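Local coordinates for protein probable sugar kinase (Clostridium perfringens, PDB 3KZH) that probably phosphorylates a carbohydrate as a sugar kinase of the PfkB family, and binds beta-D-glucopyranose, at residues L9-A14 against V57-M62; F20-A25 against H36-F41; E50-V55 against F259-G264. All blocks are in the same frame, centred on the assembly; numbering follows the deposited sequence.

Contact 1. Residues L9-A14 against V57-M62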
# COMPACT_ATOMS: atom_id res chain seq x y z
N LEU A 9 -4.90 23.65 14.51
CA LEU A 9 -3.70 23.18 15.20
C LEU A 9 -2.80 22.59 14.15
O LEU A 9 -3.25 21.79 13.32
CB LEU A 9 -4.03 22.09 16.24
CG LEU A 9 -3.10 22.00 17.46
CD1 LEU A 9 -3.87 21.38 18.57
CD2 LEU A 9 -1.77 21.29 17.25
N LEU A 10 -1.52 22.94 14.22
CA LEU A 10 -0.55 22.43 13.29
C LEU A 10 0.31 21.35 13.92
O LEU A 10 0.76 21.49 15.05
CB LEU A 10 0.33 23.55 12.73
CG LEU A 10 1.43 23.22 11.71
CD1 LEU A 10 0.87 22.60 10.43
CD2 LEU A 10 2.20 24.48 11.39
N VAL A 11 0.45 20.25 13.19
CA VAL A 11 1.29 19.13 13.61
C VAL A 11 2.32 19.06 12.49
O VAL A 11 1.96 19.05 11.31
CB VAL A 11 0.49 17.79 13.73
CG1 VAL A 11 1.40 16.65 14.19
CG2 VAL A 11 -0.68 17.93 14.70
N PHE A 12 3.60 19.09 12.86
CA PHE A 12 4.71 19.04 11.90
C PHE A 12 5.60 17.83 12.21
O PHE A 12 6.19 17.78 13.28
CB PHE A 12 5.50 20.37 11.98
CG PHE A 12 6.63 20.49 10.98
CD1 PHE A 12 6.39 20.97 9.68
CD2 PHE A 12 7.96 20.17 11.35
CE1 PHE A 12 7.46 21.14 8.74
CE2 PHE A 12 9.03 20.32 10.43
CZ PHE A 12 8.78 20.82 9.12
N GLY A 13 5.72 16.90 11.27
CA GLY A 13 6.54 15.72 11.47
C GLY A 13 6.38 14.60 10.44
O GLY A 13 5.62 14.72 9.49
N ALA A 14 7.05 13.48 10.70
CA ALA A 14 7.06 12.31 9.81
C ALA A 14 5.80 11.44 9.69
O ALA A 14 4.97 11.38 10.60
CB ALA A 14 8.25 11.43 10.17
N VAL A 57 -10.80 18.03 16.20
CA VAL A 57 -9.91 19.20 16.11
C VAL A 57 -9.62 19.47 14.64
O VAL A 57 -9.41 18.53 13.87
CB VAL A 57 -8.53 18.98 16.85
CG1 VAL A 57 -7.71 20.26 16.90
CG2 VAL A 57 -8.74 18.43 18.23
N ASN A 58 -9.67 20.74 14.27
CA ASN A 58 -9.37 21.21 12.91
C ASN A 58 -7.85 21.12 12.93
O ASN A 58 -7.17 21.88 13.62
CB ASN A 58 -9.88 22.65 12.74
CG ASN A 58 -9.68 23.19 11.33
OD1 ASN A 58 -9.62 22.43 10.35
ND2 ASN A 58 -9.59 24.51 11.22
N THR A 59 -7.37 20.09 12.25
CA THR A 59 -5.96 19.75 12.22
C THR A 59 -5.27 19.97 10.89
O THR A 59 -5.77 19.58 9.84
CB THR A 59 -5.78 18.24 12.62
OG1 THR A 59 -6.56 17.97 13.80
CG2 THR A 59 -4.31 17.88 12.88
N ASN A 60 -4.11 20.60 10.96
CA ASN A 60 -3.28 20.82 9.79
C ASN A 60 -2.05 19.95 10.06
O ASN A 60 -1.32 20.15 11.03
CB ASN A 60 -2.91 22.30 9.62
CG ASN A 60 -2.19 22.58 8.30
OD1 ASN A 60 -1.24 21.87 7.94
ND2 ASN A 60 -2.62 23.61 7.59
N PHE A 61 -1.88 18.94 9.22
CA PHE A 61 -0.74 18.04 9.33
C PHE A 61 0.24 18.26 8.17
O PHE A 61 -0.01 17.84 7.05
CB PHE A 61 -1.18 16.56 9.40
CG PHE A 61 -0.03 15.58 9.55
CD1 PHE A 61 1.09 15.88 10.36
CD2 PHE A 61 -0.05 14.36 8.87
CE1 PHE A 61 2.17 15.00 10.48
CE2 PHE A 61 1.02 13.46 8.98
CZ PHE A 61 2.14 13.77 9.78
N MSE A 62 1.38 18.85 8.51
CA MSE A 62 2.43 19.13 7.54
C MSE A 62 3.49 18.04 7.66
O MSE A 62 4.18 17.94 8.66
CB MSE A 62 3.03 20.52 7.79
CG MSE A 62 3.90 21.08 6.66
SE MSE A 62 4.62 22.80 7.14
CE MSE A 62 2.97 23.75 7.09

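Contact 2. Residues F20-A25 against H36-F41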
# COMPACT_ATOMS: atom_id res chain seq x y z
N PHE A 20 4.45 -5.18 7.18
CA PHE A 20 4.92 -6.33 7.93
C PHE A 20 4.46 -7.68 7.38
O PHE A 20 3.28 -7.89 7.13
CB PHE A 20 4.47 -6.24 9.39
CG PHE A 20 5.18 -5.19 10.20
CD1 PHE A 20 6.55 -5.30 10.48
CD2 PHE A 20 4.45 -4.12 10.77
CE1 PHE A 20 7.21 -4.36 11.32
CE2 PHE A 20 5.09 -3.16 11.61
CZ PHE A 20 6.48 -3.28 11.88
N GLY A 21 5.41 -8.60 7.22
CA GLY A 21 5.12 -9.94 6.73
C GLY A 21 5.34 -10.94 7.85
O GLY A 21 6.48 -11.12 8.29
N PHE A 22 4.26 -11.55 8.33
CA PHE A 22 4.32 -12.54 9.41
C PHE A 22 4.31 -13.95 8.82
O PHE A 22 3.35 -14.32 8.14
CB PHE A 22 3.11 -12.39 10.35
CG PHE A 22 3.01 -11.05 11.02
CD1 PHE A 22 3.52 -10.86 12.33
CD2 PHE A 22 2.40 -9.96 10.37
CE1 PHE A 22 3.42 -9.59 12.98
CE2 PHE A 22 2.29 -8.69 11.01
CZ PHE A 22 2.80 -8.51 12.32
N SER A 23 5.34 -14.74 9.12
CA SER A 23 5.44 -16.13 8.63
C SER A 23 4.40 -17.06 9.25
O SER A 23 4.24 -17.08 10.47
CB SER A 23 6.84 -16.70 8.88
OG SER A 23 7.85 -16.06 8.14
N LYS A 24 3.68 -17.80 8.39
CA LYS A 24 2.66 -18.77 8.81
C LYS A 24 3.16 -20.21 8.60
O LYS A 24 2.38 -21.17 8.55
CB LYS A 24 1.33 -18.53 8.07
CG LYS A 24 0.59 -17.25 8.48
CD LYS A 24 0.16 -17.29 9.94
CE LYS A 24 -0.38 -15.97 10.41
NZ LYS A 24 -0.75 -16.03 11.85
N ALA A 25 4.48 -20.32 8.47
CA ALA A 25 5.21 -21.57 8.29
C ALA A 25 6.64 -21.27 8.72
O ALA A 25 7.01 -20.09 8.80
CB ALA A 25 5.20 -22.02 6.85
N HIS A 36 1.28 -13.73 6.22
CA HIS A 36 0.27 -12.69 6.26
C HIS A 36 0.90 -11.31 6.23
O HIS A 36 1.75 -10.99 7.06
CB HIS A 36 -0.62 -12.86 7.50
CG HIS A 36 -1.76 -11.89 7.56
ND1 HIS A 36 -2.62 -11.69 6.51
CD2 HIS A 36 -2.18 -11.07 8.55
CE1 HIS A 36 -3.52 -10.78 6.84
NE2 HIS A 36 -3.27 -10.39 8.08
N VAL A 37 0.46 -10.49 5.28
CA VAL A 37 0.94 -9.12 5.12
C VAL A 37 -0.00 -8.13 5.80
O VAL A 37 -1.21 -8.14 5.58
CB VAL A 37 1.10 -8.75 3.63
CG1 VAL A 37 1.65 -7.32 3.48
CG2 VAL A 37 2.01 -9.73 2.96
N LYS A 38 0.59 -7.27 6.63
CA LYS A 38 -0.14 -6.26 7.38
C LYS A 38 0.43 -4.89 7.01
O LYS A 38 1.64 -4.67 7.06
CB LYS A 38 0.01 -6.52 8.89
CG LYS A 38 -1.20 -6.19 9.76
CD LYS A 38 -1.28 -4.71 10.15
CE LYS A 38 -2.67 -4.35 10.68
NZ LYS A 38 -2.89 -2.88 10.74
N ILE A 39 -0.45 -3.99 6.57
CA ILE A 39 -0.07 -2.63 6.20
C ILE A 39 -0.69 -1.67 7.23
O ILE A 39 -1.89 -1.72 7.49
CB ILE A 39 -0.55 -2.22 4.77
CG1 ILE A 39 -0.15 -3.26 3.72
CG2 ILE A 39 0.09 -0.89 4.36
CD1 ILE A 39 -1.20 -4.34 3.50
N SER A 40 0.15 -0.84 7.83
CA SER A 40 -0.31 0.13 8.83
C SER A 40 0.42 1.46 8.70
O SER A 40 1.55 1.52 8.24
CB SER A 40 -0.16 -0.42 10.25
OG SER A 40 1.19 -0.70 10.56
N PHE A 41 -0.25 2.53 9.14
CA PHE A 41 0.31 3.87 9.11
C PHE A 41 0.89 4.25 10.46
O PHE A 41 0.25 4.08 11.50
CB PHE A 41 -0.75 4.89 8.68
CG PHE A 41 -1.37 4.61 7.34
CD1 PHE A 41 -0.57 4.36 6.21
CD2 PHE A 41 -2.76 4.64 7.20
CE1 PHE A 41 -1.15 4.14 4.94
CE2 PHE A 41 -3.36 4.42 5.93
CZ PHE A 41 -2.55 4.18 4.80

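Contact 3. Residues E50-V55 against F259-G264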
# COMPACT_ATOMS: atom_id res chain seq x y z
N GLU A 50 -3.94 12.13 13.55
CA GLU A 50 -5.11 11.25 13.35
C GLU A 50 -6.03 11.30 14.57
O GLU A 50 -7.22 11.58 14.41
CB GLU A 50 -4.73 9.78 13.03
CG GLU A 50 -5.94 9.00 12.45
CD GLU A 50 -5.80 7.49 12.31
OE1 GLU A 50 -4.70 6.97 12.03
OE2 GLU A 50 -6.83 6.80 12.44
N ASN A 51 -5.45 11.11 15.76
CA ASN A 51 -6.19 11.14 17.04
C ASN A 51 -6.93 12.47 17.26
O ASN A 51 -8.03 12.49 17.80
CB ASN A 51 -5.24 10.90 18.22
CG ASN A 51 -4.70 9.49 18.30
OD1 ASN A 51 -3.51 9.24 18.07
ND2 ASN A 51 -5.56 8.56 18.70
N MSE A 52 -6.31 13.56 16.79
CA MSE A 52 -6.83 14.94 16.87
C MSE A 52 -8.05 15.15 15.96
O MSE A 52 -9.08 15.67 16.39
CB MSE A 52 -5.74 15.95 16.49
CG MSE A 52 -4.94 16.49 17.65
SE MSE A 52 -3.71 17.90 17.19
CE MSE A 52 -2.65 17.89 18.85
N ALA A 53 -7.91 14.74 14.70
CA ALA A 53 -8.96 14.84 13.70
C ALA A 53 -10.14 13.94 14.08
O ALA A 53 -11.31 14.31 13.86
CB ALA A 53 -8.41 14.45 12.34
N ARG A 54 -9.83 12.81 14.72
CA ARG A 54 -10.83 11.85 15.18
C ARG A 54 -11.75 12.40 16.27
O ARG A 54 -12.91 12.03 16.33
CB ARG A 54 -10.17 10.56 15.68
CG ARG A 54 -9.93 9.54 14.57
CD ARG A 54 -9.18 8.30 15.05
NE ARG A 54 -9.15 7.26 14.02
CZ ARG A 54 -10.07 6.31 13.88
NH1 ARG A 54 -11.12 6.25 14.69
NH2 ARG A 54 -9.98 5.44 12.89
N VAL A 55 -11.23 13.31 17.10
CA VAL A 55 -12.02 13.92 18.16
C VAL A 55 -12.59 15.29 17.79
O VAL A 55 -13.14 16.00 18.64
CB VAL A 55 -11.27 13.94 19.52
CG1 VAL A 55 -10.99 12.52 19.98
CG2 VAL A 55 -10.00 14.75 19.43
N PHE A 259 -2.37 11.10 23.98
CA PHE A 259 -2.38 12.05 25.10
C PHE A 259 -2.09 13.45 24.58
O PHE A 259 -2.75 14.39 25.00
CB PHE A 259 -1.38 11.70 26.22
CG PHE A 259 -1.52 12.56 27.46
CD1 PHE A 259 -2.47 12.24 28.44
CD2 PHE A 259 -0.77 13.75 27.61
CE1 PHE A 259 -2.69 13.10 29.56
CE2 PHE A 259 -0.98 14.61 28.72
CZ PHE A 259 -1.94 14.29 29.69
N VAL A 260 -1.11 13.57 23.67
CA VAL A 260 -0.71 14.86 23.07
C VAL A 260 -1.88 15.45 22.28
O VAL A 260 -2.14 16.66 22.33
CB VAL A 260 0.56 14.71 22.15
CG1 VAL A 260 0.90 16.03 21.45
CG2 VAL A 260 1.76 14.29 22.98
N ALA A 261 -2.62 14.55 21.62
CA ALA A 261 -3.79 14.92 20.85
C ALA A 261 -4.91 15.48 21.73
O ALA A 261 -5.58 16.44 21.35
CB ALA A 261 -4.26 13.75 20.06
N GLY A 262 -5.03 14.91 22.92
CA GLY A 262 -6.04 15.33 23.88
C GLY A 262 -5.73 16.68 24.47
O GLY A 262 -6.66 17.39 24.86
N LEU A 263 -4.44 17.02 24.59
CA LEU A 263 -3.97 18.33 25.06
C LEU A 263 -4.38 19.34 24.00
O LEU A 263 -4.82 20.45 24.32
CB LEU A 263 -2.44 18.38 25.20
CG LEU A 263 -1.75 17.51 26.25
CD1 LEU A 263 -0.24 17.70 26.14
CD2 LEU A 263 -2.25 17.86 27.64
N GLY A 264 -4.24 18.92 22.74
CA GLY A 264 -4.62 19.72 21.60
C GLY A 264 -6.10 20.04 21.63
O GLY A 264 -6.47 21.20 21.56

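Contact 1. Residues L9-A14 against V57-M62
Val57, in the loop just before strand 59-62, meets Leu9 of the parallel neighbour, with Val57 CG1 4.2 Å from Leu9 CB. The next residue, Asn58, accepts the Leu9 N-H on its backbone O. Thr59 then turns OG1 back to Val57 O, approaching from above that carbonyl plane, while CG2, anti to the backbone N, packs against CG2 of Val11. Asn60 is held by both its backbone groups: Asn60 N donates to Leu9 O at 2.8 Å, and Asn60 O accepts from Val11 N at 2.8 Å. Its side chain runs beside Leu10 and points the same way, bringing OD1 to 3.3 Å from Leu10 CD1, while ND2 bonds to Asp87. Phe61 returns to the face of Leu9 and Val11. CD1 of its ring lies 3.9 Å from Val11 CG1, and the carbonyl oxygens of Val11 and Ala14 sit at the ring edge. Met62, modelled as selenomethionine, donates its N-H to Val11 O, and its O accepts a longer bond of 3.2 Å from Gly13 N. Its SE makes a Met-aromatic contact at the rim of Phe12, 3.6 Å from CD1 and 82° off the ring normal. The strand directions differ by only 21°, consistent with neighbouring strands of the central ribokinase-like sheet. Backbone bonds of Thr59 and Phe61 to His84 add strand 83-84 beyond strand 59-62; those of Leu10 and Phe12 add strand 139-143 at the other edge of strand 9-12. Helix 44-54 covers the Leu9, Thr59 and Phe61 face; helix 131-135 packs on Leu10, Asn60 and Met62.

Contact 2. Residues F20-A25 against H36-F41
Phe20 and Lys38 form one hydrogen-bonded antiparallel pair, and Phe22 with His36 the next, and this backbone ladder is the tight part of the contact. Phe20 N reaches Lys38 O at 2.9 Å and Lys38 N returns to Phe20 O at 2.8 Å. The Phe22 N to His36 O bond is equally short at 2.9 Å. Between them Gly21 and Val37 make the non-hydrogen-bonded pair, where Val37 CA comes within 3.3 Å of Phe20 O in a CA-H...O contact. The Phe22 side chain extends the close packing: CG is anti to the carbonyl carbon (chi1 -60°), and the ring presents its edge to the other strand, with CD2 3.5 Å from His36 O and CE2 3.8 Å from Lys38 CB. Beyond that point the side chains fit more loosely. Lys24, exposed, touches the opposite strand only with its aliphatic chain, CE lying 4.3 Å from His36 CB. Lys38 bends at chi2 (-83°) and leads away from Phe20 and Phe22, its NZ making a long, weak ion pair with Glu292. The two strands are the arms of a beta hairpin in a small sheet that probably corresponds to the lid of PfkB-family kinases. Strand 98-103 flanks strand 16-23 on its other side, receiving the Phe20 side chain on Tyr99, Ala101 and Leu103. Strand 32-42 is outermost within the chain, and its Val37 N bonds to Asp115 of the second subunit.

Contact 3. Residues E50-V55 against F259-G264
Ala261 points its CB into the angle between Asn51 and Met52, where two helices of the ribokinase-like alpha/beta fold pack together. The short axes approach to 8.5 Å and cross at -44°. Such closeness is consistent with Ala261 and Gly264 on the facing side of helix 255-268: Ala261 CB lies 3.5 Å from Asn51 CB and 3.7 Å from Met52 CG. Met52, a selenomethionine in the model, starts off to one side of the partner helix and then runs extended beyond CG (chi2 -174°), carrying its tip past Ala261. No hydrogen bond links the two segments, so the contact rests on buried packing. Glu50 points away from helix 255-268 and forms a salt bridge with Arg54, in which Glu50 OE2 is met on its anti side by Arg54 NE. Arg54 NH1 also holds the backbone O atoms of Pro296 and Met298. Helix 255-268 begins at the GAGD signature, which forms the anion hole in PfkB relatives, and includes Gly256 of the glucose pocket. The Val260 side chain touches the pocket residue Lys187. At the end of the Met52 chain, CE rests 3.7 Å from Val260 O and 3.8 Å from the CA of Gly264, which has no side chain.

In the fold
Contact 3 is buried and contact 1 mostly so, both in the main domain with centres 10 Å apart; the centre of contact 2 lies about 29 Å from that of contact 1 and about 28 Å from that of contact 3, in the small sheet beside the second subunit. Helix 44-54 and strand 59-62, consecutive in the chain, link contacts 1 and 3: Val57 N probably donates to Met52 O. The other two segments also touch, Leu9 CD1 packing on Gly264 CA. Contacts 1 and 2 both rest on backbone hydrogen bonds, parallel in the central sheet and antiparallel in the hairpin; contact 3 has none across its helices. Charged lysine chains edge contact 2, while all the touching residues of contact 3 are buried.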